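Local coordinates for MUTM (fpg) protein (Thermus thermophilus, PDB 1EE8) that belongs to the MutM (Fpg) family, pairing an N-terminal beta-sheet domain with a helical H2TH domain and a zinc finger, at residues V6-T9 and R10-R14; I115-L118 and L119-G122; P133-F136 and R137-E141; R180-T183 and E184-R188. All blocks are in the same frame, centred on the assembly; numbering follows the deposited sequence.

Contact 1. Residues V6-T9 and R10-R14; sequences VETT and RRRLR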
loop_
_atom_site.group_PDB
_atom_site.type_symbol
_atom_site.label_atom_id
_atom_site.label_comp_id
_atom_site.label_asym_id
_atom_site.label_seq_id
_atom_site.Cartn_x
_atom_site.Cartn_y
_atom_site.Cartn_z
ATOM N N VAL A 6 -18.374 12.743 -14.972
ATOM C CA VAL A 6 -17.073 12.159 -14.678
ATOM C C VAL A 6 -16.058 12.566 -15.738
ATOM O O VAL A 6 -14.913 12.882 -15.418
ATOM C CB VAL A 6 -17.169 10.623 -14.591
ATOM C CG1 VAL A 6 -15.807 10.027 -14.256
ATOM C CG2 VAL A 6 -18.192 10.240 -13.522
ATOM N N GLU A 7 -16.486 12.579 -16.998
ATOM C CA GLU A 7 -15.600 12.967 -18.091
ATOM C C GLU A 7 -15.211 14.428 -17.924
ATOM O O GLU A 7 -14.057 14.801 -18.135
ATOM C CB GLU A 7 -16.294 12.757 -19.437
ATOM C CG GLU A 7 -15.432 13.072 -20.662
ATOM C CD GLU A 7 -14.130 12.271 -20.717
ATOM O OE1 GLU A 7 -14.152 11.053 -20.447
ATOM O OE2 GLU A 7 -13.081 12.864 -21.046
ATOM N N THR A 8 -16.172 15.262 -17.539
ATOM C CA THR A 8 -15.878 16.672 -17.334
ATOM C C THR A 8 -14.848 16.820 -16.216
ATOM O O THR A 8 -13.974 17.675 -16.279
ATOM C CB THR A 8 -17.149 17.466 -16.974
ATOM O OG1 THR A 8 -18.070 17.397 -18.069
ATOM C CG2 THR A 8 -16.810 18.925 -16.706
ATOM N N THR A 9 -14.958 15.982 -15.191
ATOM C CA THR A 9 -14.023 16.021 -14.079
ATOM C C THR A 9 -12.631 15.636 -14.589
ATOM O O THR A 9 -11.634 16.299 -14.278
ATOM C CB THR A 9 -14.479 15.055 -12.964
ATOM O OG1 THR A 9 -15.717 15.529 -12.408
ATOM C CG2 THR A 9 -13.433 14.958 -11.864
ATOM N N ARG A 10 -12.574 14.578 -15.393
ATOM C CA ARG A 10 -11.314 14.112 -15.964
ATOM C C ARG A 10 -10.652 15.237 -16.750
ATOM O O ARG A 10 -9.500 15.579 -16.507
ATOM C CB ARG A 10 -11.562 12.913 -16.889
ATOM C CG ARG A 10 -10.391 12.561 -17.800
ATOM C CD ARG A 10 -10.673 11.323 -18.652
ATOM N NE ARG A 10 -9.568 11.036 -19.569
ATOM C CZ ARG A 10 -9.430 11.579 -20.775
ATOM N NH1 ARG A 10 -10.338 12.436 -21.234
ATOM N NH2 ARG A 10 -8.363 11.293 -21.512
ATOM N N ARG A 11 -11.389 15.817 -17.689
ATOM C CA ARG A 11 -10.863 16.904 -18.510
ATOM C C ARG A 11 -10.447 18.125 -17.700
ATOM O O ARG A 11 -9.437 18.752 -18.004
ATOM C CB ARG A 11 -11.890 17.299 -19.575
ATOM C CG ARG A 11 -12.200 16.148 -20.528
ATOM C CD ARG A 11 -13.217 16.510 -21.594
ATOM N NE ARG A 11 -13.420 15.375 -22.493
ATOM C CZ ARG A 11 -14.018 15.450 -23.677
ATOM N NH1 ARG A 11 -14.482 16.609 -24.118
ATOM N NH2 ARG A 11 -14.143 14.362 -24.419
ATOM N N ARG A 12 -11.202 18.461 -16.660
ATOM C CA ARG A 12 -10.855 19.618 -15.844
ATOM C C ARG A 12 -9.613 19.383 -14.991
ATOM O O ARG A 12 -8.785 20.275 -14.827
ATOM C CB ARG A 12 -12.018 20.006 -14.931
ATOM C CG ARG A 12 -13.247 20.491 -15.671
ATOM C CD ARG A 12 -12.948 21.749 -16.475
ATOM N NE ARG A 12 -14.156 22.282 -17.094
ATOM C CZ ARG A 12 -14.227 23.456 -17.711
ATOM N NH1 ARG A 12 -13.151 24.227 -17.796
ATOM N NH2 ARG A 12 -15.379 23.863 -18.237
ATOM N N LEU A 13 -9.481 18.179 -14.452
ATOM C CA LEU A 13 -8.341 17.867 -13.605
ATOM C C LEU A 13 -7.023 17.608 -14.329
ATOM O O LEU A 13 -5.969 17.972 -13.820
ATOM C CB LEU A 13 -8.652 16.658 -12.708
ATOM C CG LEU A 13 -9.738 16.780 -11.640
ATOM C CD1 LEU A 13 -9.809 15.474 -10.853
ATOM C CD2 LEU A 13 -9.444 17.944 -10.710
ATOM N N ARG A 14 -7.068 16.989 -15.505
ATOM C CA ARG A 14 -5.827 16.671 -16.208
ATOM C C ARG A 14 -4.821 17.806 -16.347
ATOM O O ARG A 14 -3.639 17.614 -16.069
ATOM C CB ARG A 14 -6.115 16.044 -17.576
ATOM C CG ARG A 14 -6.656 14.622 -17.476
ATOM C CD ARG A 14 -6.250 13.773 -18.673
ATOM N NE ARG A 14 -6.649 14.390 -19.929
ATOM C CZ ARG A 14 -6.226 14.000 -21.127
ATOM N NH1 ARG A 14 -5.377 12.984 -21.247
ATOM N NH2 ARG A 14 -6.663 14.631 -22.205
#
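Glu7 OE2 is gripped by two arginines one turn further along the helix. Arg10 NH1 binds Glu7 OE2 at 2.8 Å and uses the syn lone pair, on the side of the other oxygen. Arg11 NE meets Glu7 OE2 at 2.9 Å from the anti side, 18° out of the carboxylate plane. Both are salt bridges, and the Arg11 bond is the straighter. Glu7 CG lies anti to the backbone N, and a bend at chi2 (57°) turns the carboxylate toward the next turn. The extended chain of Arg10 runs alongside Glu7, pointing the same way. Arg11 crosses it at a slant, with guanidinium and carboxylate planes 77° apart. The other oxygen, OE1, is salt-bridged to Arg49, so three arginines bind this carboxylate, which would probably favour its charged form. On another side of the helix, Thr9 CG2 lies beside Leu13 CD1 at 3.8 Å, next to Leu54 and Phe56 of strand 53-58. Thr8 CG2 touches Arg12 CG at 4.0 Å. The hydroxyls of Thr8 and Thr9 bond back to Pro4 O and Glu5 O. Glu7, Arg10 and Arg11 thus form a salt-bridge network of i to i+3 and i to i+4 pairs on helix 3-17.

Contact 2. Residues I115-L118 and L119-G122; sequences IPLL and LRLG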
loop_
_atom_site.group_PDB
_atom_site.type_symbol
_atom_site.label_atom_id
_atom_site.label_comp_id
_atom_site.label_asym_id
_atom_site.label_seq_id
_atom_site.Cartn_x
_atom_site.Cartn_y
_atom_site.Cartn_z
ATOM N N ILE A 115 -12.846 -4.400 -7.686
ATOM C CA ILE A 115 -13.751 -3.555 -8.460
ATOM C C ILE A 115 -14.124 -4.309 -9.742
ATOM O O ILE A 115 -13.835 -3.859 -10.851
ATOM C CB ILE A 115 -13.050 -2.235 -8.840
ATOM C CG1 ILE A 115 -12.099 -1.818 -7.715
ATOM C CG2 ILE A 115 -14.083 -1.136 -9.053
ATOM C CD1 ILE A 115 -11.087 -0.771 -8.121
ATOM N N PRO A 116 -14.775 -5.472 -9.601
ATOM C CA PRO A 116 -15.176 -6.283 -10.757
ATOM C C PRO A 116 -16.030 -5.590 -11.820
ATOM O O PRO A 116 -15.919 -5.908 -13.003
ATOM C CB PRO A 116 -15.873 -7.484 -10.113
ATOM C CG PRO A 116 -16.378 -6.936 -8.819
ATOM C CD PRO A 116 -15.233 -6.090 -8.344
ATOM N N LEU A 117 -16.875 -4.649 -11.412
ATOM C CA LEU A 117 -17.709 -3.934 -12.376
ATOM C C LEU A 117 -16.805 -3.333 -13.443
ATOM O O LEU A 117 -17.134 -3.308 -14.628
ATOM C CB LEU A 117 -18.499 -2.813 -11.690
ATOM C CG LEU A 117 -19.262 -1.871 -12.636
ATOM C CD1 LEU A 117 -20.258 -2.670 -13.463
ATOM C CD2 LEU A 117 -19.981 -0.789 -11.836
ATOM N N LEU A 118 -15.650 -2.859 -12.999
ATOM C CA LEU A 118 -14.677 -2.242 -13.877
ATOM C C LEU A 118 -14.151 -3.227 -14.926
ATOM O O LEU A 118 -13.650 -2.822 -15.979
ATOM C CB LEU A 118 -13.532 -1.698 -13.023
ATOM C CG LEU A 118 -12.588 -0.657 -13.605
ATOM C CD1 LEU A 118 -13.373 0.439 -14.300
ATOM C CD2 LEU A 118 -11.740 -0.097 -12.472
ATOM N N LEU A 119 -14.285 -4.520 -14.643
ATOM C CA LEU A 119 -13.813 -5.560 -15.553
ATOM C C LEU A 119 -14.839 -6.003 -16.588
ATOM O O LEU A 119 -14.473 -6.517 -17.643
ATOM C CB LEU A 119 -13.356 -6.784 -14.757
ATOM C CG LEU A 119 -12.057 -6.640 -13.966
ATOM C CD1 LEU A 119 -11.826 -7.893 -13.140
ATOM C CD2 LEU A 119 -10.901 -6.397 -14.924
ATOM N N ARG A 120 -16.118 -5.814 -16.290
ATOM C CA ARG A 120 -17.165 -6.225 -17.212
ATOM C C ARG A 120 -17.835 -5.076 -17.969
ATOM O O ARG A 120 -18.700 -5.311 -18.809
ATOM C CB ARG A 120 -18.234 -7.024 -16.465
ATOM C CG ARG A 120 -18.898 -6.274 -15.329
ATOM C CD ARG A 120 -20.222 -6.923 -14.978
ATOM N NE ARG A 120 -20.932 -6.224 -13.910
ATOM C CZ ARG A 120 -20.610 -6.296 -12.622
ATOM N NH1 ARG A 120 -21.317 -5.621 -11.725
ATOM N NH2 ARG A 120 -19.590 -7.045 -12.227
ATOM N N LEU A 121 -17.454 -3.839 -17.672
ATOM C CA LEU A 121 -18.053 -2.693 -18.355
ATOM C C LEU A 121 -18.063 -2.886 -19.867
ATOM O O LEU A 121 -17.094 -3.378 -20.446
ATOM C CB LEU A 121 -17.293 -1.408 -18.017
ATOM C CG LEU A 121 -17.454 -0.857 -16.596
ATOM C CD1 LEU A 121 -16.556 0.361 -16.428
ATOM C CD2 LEU A 121 -18.912 -0.500 -16.336
ATOM N N GLY A 122 -19.164 -2.499 -20.504
ATOM C CA GLY A 122 -19.259 -2.633 -21.943
ATOM C C GLY A 122 -18.435 -1.561 -22.623
ATOM O O GLY A 122 -17.726 -0.803 -21.959
HETATM O O HOH W 1 -16.838 -8.694 -13.548
#
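This is a local contact around the short helix 117-120, which packs beside the large sheet. Side chains three and four residues apart meet here. Leu117 carries much of it. Its CD1 lies over one face of the Arg120 guanidinium, 3.6 Å from Arg120 NH1. Leu117 CD1 also meets Leu121 CD2 at 3.8 Å. Arg120 folds back over the turn because its CG sits between the backbone N and the carbonyl carbon (chi1 59°). The extended chain beyond then lays the guanidinium above the backbone, with Leu117 CA under the same flat group, toward its rim. A water lies at the edge of that group, in its plane. It donates to Pro116 O at 3.0 Å and accepts a weak bond from Arg120 NH2. Leu118 CD1 packs on Leu121 CD1 at 3.8 Å. The sound backbone bonds span three residues: Leu119 N to Pro116 O at 2.7 Å, and Arg120 N to Leu117 O at 3.2 Å. Leu121 has already left helical angles. Leu117 and Leu118 rest on Phe53 of strand 53-58, and Leu118 and Leu121 touch Arg50 of strand 42-50. Beyond the turn, Gly122 bonds to the backbone of Gln153, just after helix 146-152.

Contact 3. Residues P133-F136 and R137-E141; sequences PGFF and RGLKE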
loop_
_atom_site.group_PDB
_atom_site.type_symbol
_atom_site.label_atom_id
_atom_site.label_comp_id
_atom_site.label_asym_id
_atom_site.label_seq_id
_atom_site.Cartn_x
_atom_site.Cartn_y
_atom_site.Cartn_z
ATOM N N PRO A 133 -24.402 -3.379 -33.956
ATOM C CA PRO A 133 -24.690 -4.817 -33.963
ATOM C C PRO A 133 -24.721 -5.396 -32.548
ATOM O O PRO A 133 -25.694 -6.042 -32.151
ATOM C CB PRO A 133 -23.551 -5.388 -34.807
ATOM C CG PRO A 133 -23.310 -4.282 -35.805
ATOM C CD PRO A 133 -23.330 -3.053 -34.912
ATOM N N GLY A 134 -23.652 -5.155 -31.794
ATOM C CA GLY A 134 -23.579 -5.649 -30.430
ATOM C C GLY A 134 -24.677 -5.049 -29.573
ATOM O O GLY A 134 -25.355 -5.757 -28.824
ATOM N N PHE A 135 -24.858 -3.735 -29.691
ATOM C CA PHE A 135 -25.884 -3.030 -28.932
ATOM C C PHE A 135 -27.251 -3.632 -29.220
ATOM O O PHE A 135 -27.991 -3.993 -28.302
ATOM C CB PHE A 135 -25.871 -1.534 -29.287
ATOM C CG PHE A 135 -26.968 -0.742 -28.622
ATOM C CD1 PHE A 135 -28.037 -0.247 -29.366
ATOM C CD2 PHE A 135 -26.939 -0.505 -27.248
ATOM C CE1 PHE A 135 -29.068 0.475 -28.751
ATOM C CE2 PHE A 135 -27.961 0.213 -26.622
ATOM C CZ PHE A 135 -29.028 0.704 -27.378
ATOM N N PHE A 136 -27.577 -3.755 -30.504
ATOM C CA PHE A 136 -28.854 -4.319 -30.915
ATOM C C PHE A 136 -29.000 -5.743 -30.374
ATOM O O PHE A 136 -30.020 -6.079 -29.767
ATOM C CB PHE A 136 -28.965 -4.297 -32.450
ATOM C CG PHE A 136 -30.298 -4.762 -32.974
ATOM C CD1 PHE A 136 -31.484 -4.337 -32.381
ATOM C CD2 PHE A 136 -30.370 -5.609 -34.074
ATOM C CE1 PHE A 136 -32.721 -4.750 -32.875
ATOM C CE2 PHE A 136 -31.603 -6.027 -34.576
ATOM C CZ PHE A 136 -32.781 -5.598 -33.977
ATOM N N ARG A 137 -27.979 -6.574 -30.580
ATOM C CA ARG A 137 -28.020 -7.949 -30.082
ATOM C C ARG A 137 -28.241 -7.957 -28.573
ATOM O O ARG A 137 -29.001 -8.779 -28.048
ATOM C CB ARG A 137 -26.716 -8.686 -30.410
ATOM C CG ARG A 137 -26.624 -10.068 -29.758
ATOM C CD ARG A 137 -25.458 -10.919 -30.284
ATOM N NE ARG A 137 -24.156 -10.254 -30.204
ATOM C CZ ARG A 137 -23.664 -9.442 -31.140
ATOM N NH1 ARG A 137 -24.360 -9.183 -32.240
ATOM N NH2 ARG A 137 -22.471 -8.890 -30.978
ATOM N N GLY A 138 -27.575 -7.035 -27.883
ATOM C CA GLY A 138 -27.705 -6.947 -26.441
ATOM C C GLY A 138 -29.125 -6.655 -26.009
ATOM O O GLY A 138 -29.558 -7.075 -24.937
ATOM N N LEU A 139 -29.862 -5.938 -26.849
ATOM C CA LEU A 139 -31.241 -5.599 -26.530
ATOM C C LEU A 139 -32.178 -6.762 -26.840
ATOM O O LEU A 139 -33.120 -7.034 -26.090
ATOM C CB LEU A 139 -31.666 -4.355 -27.319
ATOM C CG LEU A 139 -30.805 -3.109 -27.087
ATOM C CD1 LEU A 139 -31.214 -2.006 -28.046
ATOM C CD2 LEU A 139 -30.954 -2.653 -25.640
ATOM N N LYS A 140 -31.915 -7.452 -27.944
ATOM C CA LYS A 140 -32.750 -8.575 -28.356
ATOM C C LYS A 140 -32.681 -9.785 -27.430
ATOM O O LYS A 140 -33.502 -10.697 -27.534
ATOM C CB LYS A 140 -32.399 -8.998 -29.785
ATOM C CG LYS A 140 -33.062 -8.138 -30.851
ATOM C CD LYS A 140 -34.580 -8.228 -30.742
ATOM C CE LYS A 140 -35.281 -7.358 -31.778
ATOM N NZ LYS A 140 -36.766 -7.444 -31.647
ATOM N N GLU A 141 -31.712 -9.784 -26.521
ATOM C CA GLU A 141 -31.556 -10.890 -25.586
ATOM C C GLU A 141 -32.233 -10.626 -24.245
ATOM O O GLU A 141 -32.179 -11.464 -23.348
ATOM C CB GLU A 141 -30.070 -11.175 -25.356
ATOM C CG GLU A 141 -29.340 -11.669 -26.594
ATOM C CD GLU A 141 -27.864 -11.939 -26.350
ATOM O OE1 GLU A 141 -27.234 -12.588 -27.215
ATOM O OE2 GLU A 141 -27.330 -11.502 -25.305
#
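Two CH-pi contacts, each between residues four apart, join the turns of helix 132-140. Leu139 CD1 stands over one face of the Phe135 ring, 3.8 Å from its centroid and 29° off the normal. The nearest ring atom is Phe135 CE1, at 3.4 Å from Leu139 CD1. Phe136 and Lys140 instead run side by side. Lys140 CG lies over a face of the Phe136 ring, 4.2 Å from the centroid, and Lys140 CE meets Phe136 CZ at 3.8 Å. A bend at chi2 (-61°) lets the lysine chain follow the ring before it straightens toward NZ. The ammonium goes on to Arg180 O and Leu182 O, so the ring takes the methylene part of the chain.

Arg137 makes a different kind of contact. Its chain bends at chi3 and folds back on the preceding turn. One face of the guanidinium covers Gly134 CA, which Arg137 NH2 approaches to 3.5 Å.

The backbone bonds are helical. Arg137 N reaches Pro133 O at 2.8 Å and Gly138 N reaches Gly134 O at 2.7 Å. Phe136 O accepts from both Leu139 N and Lys140 N. The first donor stands well above the carbonyl plane, and the Lys140 bond is much the straighter of the two.

Phe135 and Leu139 face other helices: Phe135 touches Leu190, and Leu139 touches Leu146 and Leu149. This buried pair is wholly apolar. Lys140 and Arg137 pack through methylenes or a flat face, and the lysine ammonium is bound by carbonyls of the loop before helix 184-203.

Contact 4. Residues R180-T183 and E184-R188; sequences RSLT and EEEAR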
loop_
_atom_site.group_PDB
_atom_site.type_symbol
_atom_site.label_atom_id
_atom_site.label_comp_id
_atom_site.label_asym_id
_atom_site.label_seq_id
_atom_site.Cartn_x
_atom_site.Cartn_y
_atom_site.Cartn_z
ATOM N N ARG A 180 -36.376 -6.292 -25.847
ATOM C CA ARG A 180 -36.438 -7.092 -27.066
ATOM C C ARG A 180 -37.576 -6.692 -28.001
ATOM O O ARG A 180 -37.543 -6.994 -29.197
ATOM C CB ARG A 180 -36.573 -8.576 -26.711
ATOM C CG ARG A 180 -37.718 -8.885 -25.760
ATOM C CD ARG A 180 -37.936 -10.382 -25.655
ATOM N NE ARG A 180 -36.665 -11.088 -25.540
ATOM C CZ ARG A 180 -36.545 -12.406 -25.425
ATOM N NH1 ARG A 180 -37.629 -13.173 -25.404
ATOM N NH2 ARG A 180 -35.335 -12.957 -25.346
ATOM N N SER A 181 -38.583 -6.018 -27.457
ATOM C CA SER A 181 -39.727 -5.594 -28.253
ATOM C C SER A 181 -39.336 -4.567 -29.304
ATOM O O SER A 181 -40.095 -4.313 -30.235
ATOM C CB SER A 181 -40.814 -4.999 -27.354
ATOM O OG SER A 181 -40.458 -3.702 -26.909
ATOM N N LEU A 182 -38.152 -3.981 -29.162
ATOM C CA LEU A 182 -37.699 -2.968 -30.114
ATOM C C LEU A 182 -37.385 -3.510 -31.495
ATOM O O LEU A 182 -36.832 -4.594 -31.631
ATOM C CB LEU A 182 -36.449 -2.247 -29.595
ATOM C CG LEU A 182 -36.583 -1.204 -28.484
ATOM C CD1 LEU A 182 -35.241 -0.499 -28.303
ATOM C CD2 LEU A 182 -37.665 -0.189 -28.846
ATOM N N THR A 183 -37.740 -2.743 -32.520
ATOM C CA THR A 183 -37.445 -3.130 -33.893
ATOM C C THR A 183 -36.031 -2.605 -34.122
ATOM O O THR A 183 -35.513 -1.856 -33.294
ATOM C CB THR A 183 -38.396 -2.454 -34.903
ATOM O OG1 THR A 183 -38.176 -1.036 -34.898
ATOM C CG2 THR A 183 -39.844 -2.749 -34.542
ATOM N N GLU A 184 -35.406 -2.980 -35.232
ATOM C CA GLU A 184 -34.050 -2.514 -35.489
ATOM C C GLU A 184 -34.015 -1.010 -35.734
ATOM O O GLU A 184 -33.028 -0.340 -35.426
ATOM C CB GLU A 184 -33.439 -3.249 -36.686
ATOM C CG GLU A 184 -31.968 -2.922 -36.884
ATOM C CD GLU A 184 -31.280 -3.845 -37.866
ATOM O OE1 GLU A 184 -31.500 -5.073 -37.781
ATOM O OE2 GLU A 184 -30.505 -3.346 -38.713
ATOM N N GLU A 185 -35.092 -0.480 -36.298
ATOM C CA GLU A 185 -35.163 0.947 -36.568
ATOM C C GLU A 185 -35.284 1.684 -35.235
ATOM O O GLU A 185 -34.695 2.744 -35.041
ATOM C CB GLU A 185 -36.365 1.244 -37.470
ATOM C CG GLU A 185 -36.474 2.681 -37.936
ATOM C CD GLU A 185 -36.996 3.598 -36.857
ATOM O OE1 GLU A 185 -38.003 3.234 -36.205
ATOM O OE2 GLU A 185 -36.406 4.682 -36.669
ATOM N N GLU A 186 -36.047 1.111 -34.313
ATOM C CA GLU A 186 -36.210 1.717 -33.003
ATOM C C GLU A 186 -34.872 1.669 -32.267
ATOM O O GLU A 186 -34.465 2.646 -31.628
ATOM C CB GLU A 186 -37.311 0.989 -32.220
ATOM C CG GLU A 186 -38.717 1.365 -32.690
ATOM C CD GLU A 186 -39.823 0.624 -31.963
ATOM O OE1 GLU A 186 -40.921 1.208 -31.822
ATOM O OE2 GLU A 186 -39.613 -0.539 -31.547
ATOM N N ALA A 187 -34.175 0.544 -32.386
ATOM C CA ALA A 187 -32.875 0.376 -31.746
ATOM C C ALA A 187 -31.861 1.358 -32.310
ATOM O O ALA A 187 -31.021 1.876 -31.577
ATOM C CB ALA A 187 -32.371 -1.052 -31.927
ATOM N N ARG A 188 -31.921 1.608 -33.613
ATOM C CA ARG A 188 -30.988 2.556 -34.217
ATOM C C ARG A 188 -31.231 3.981 -33.698
ATOM O O ARG A 188 -30.290 4.764 -33.560
ATOM C CB ARG A 188 -31.090 2.532 -35.750
ATOM C CG ARG A 188 -30.339 1.370 -36.411
ATOM C CD ARG A 188 -29.826 1.744 -37.807
ATOM N NE ARG A 188 -29.015 0.684 -38.417
ATOM C CZ ARG A 188 -29.502 -0.463 -38.888
ATOM N NH1 ARG A 188 -30.803 -0.708 -38.827
ATOM N NH2 ARG A 188 -28.687 -1.370 -39.411
#
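Thr183 OG1 sits between its backbone N and carbonyl carbon (chi1 66°), which turns the hydroxyl toward the first turn of helix 184-203. Glu186 CG lies beside its own backbone N (chi1 -76°), and the extended chain beyond CG carries the carboxylate back to Thr183. Together they form a capping box. Glu186 N donates to Thr183 OG1 at 3.1 Å in a fairly straight bond. In return Thr183 N donates to Glu186 OE2 at 3.1 Å, meeting that oxygen on its anti side, 21° out of the carboxylate plane. The two side chains pass slantwise, with Thr183 OG1 3.3 Å from Glu186 CG. Leu182 borders the same carboxylate, and its CD2 comes to 3.3 Å from Glu186 OE2. A backbone bond from Ala187 N to Thr183 O, 2.9 Å, begins the regular helix.

Glu184 OE2, in the first turn, is salt-bridged to Arg188 NH1, one turn on, at 2.7 Å; the hydrogen bonds from Arg188 NH1 and NH2 to it are weak in angle. Glu185 OE1 pairs with Arg189. Glu184 and Ala187 touch Phe136 of helix 132-140.

Glu186 OE2 also has a salt bridge to Arg177, so the capping carboxylate is anchored from the preceding loop. Thr183 serves an amide of the first turn, which lacks an earlier helical carbonyl. Three acidic residues in that turn would probably also interact favourably with the positive end of the helix dipole.

In the fold
The four contacts follow one another along the chain. Contact 1, on helix 3-17, belongs to the N-terminal domain. Contact 2, on helix 117-120, has its centre 20 Å from that of contact 1. Both rest on strands 42-50 and 53-58 of the large mixed sheet. Contacts 3 and 4 belong to the H2TH domain, on the opposite side of the chain's centre from contact 1, about 30 and 34 Å from it between centres. The centres of contacts 2 and 3 are 19 Å apart. Those of contacts 3 and 4 are 9 Å apart, and these two touch directly through the aromatic and lysine side chains of helix 132-140. This ties that helix to the start of helix 184-203 within the helical domain.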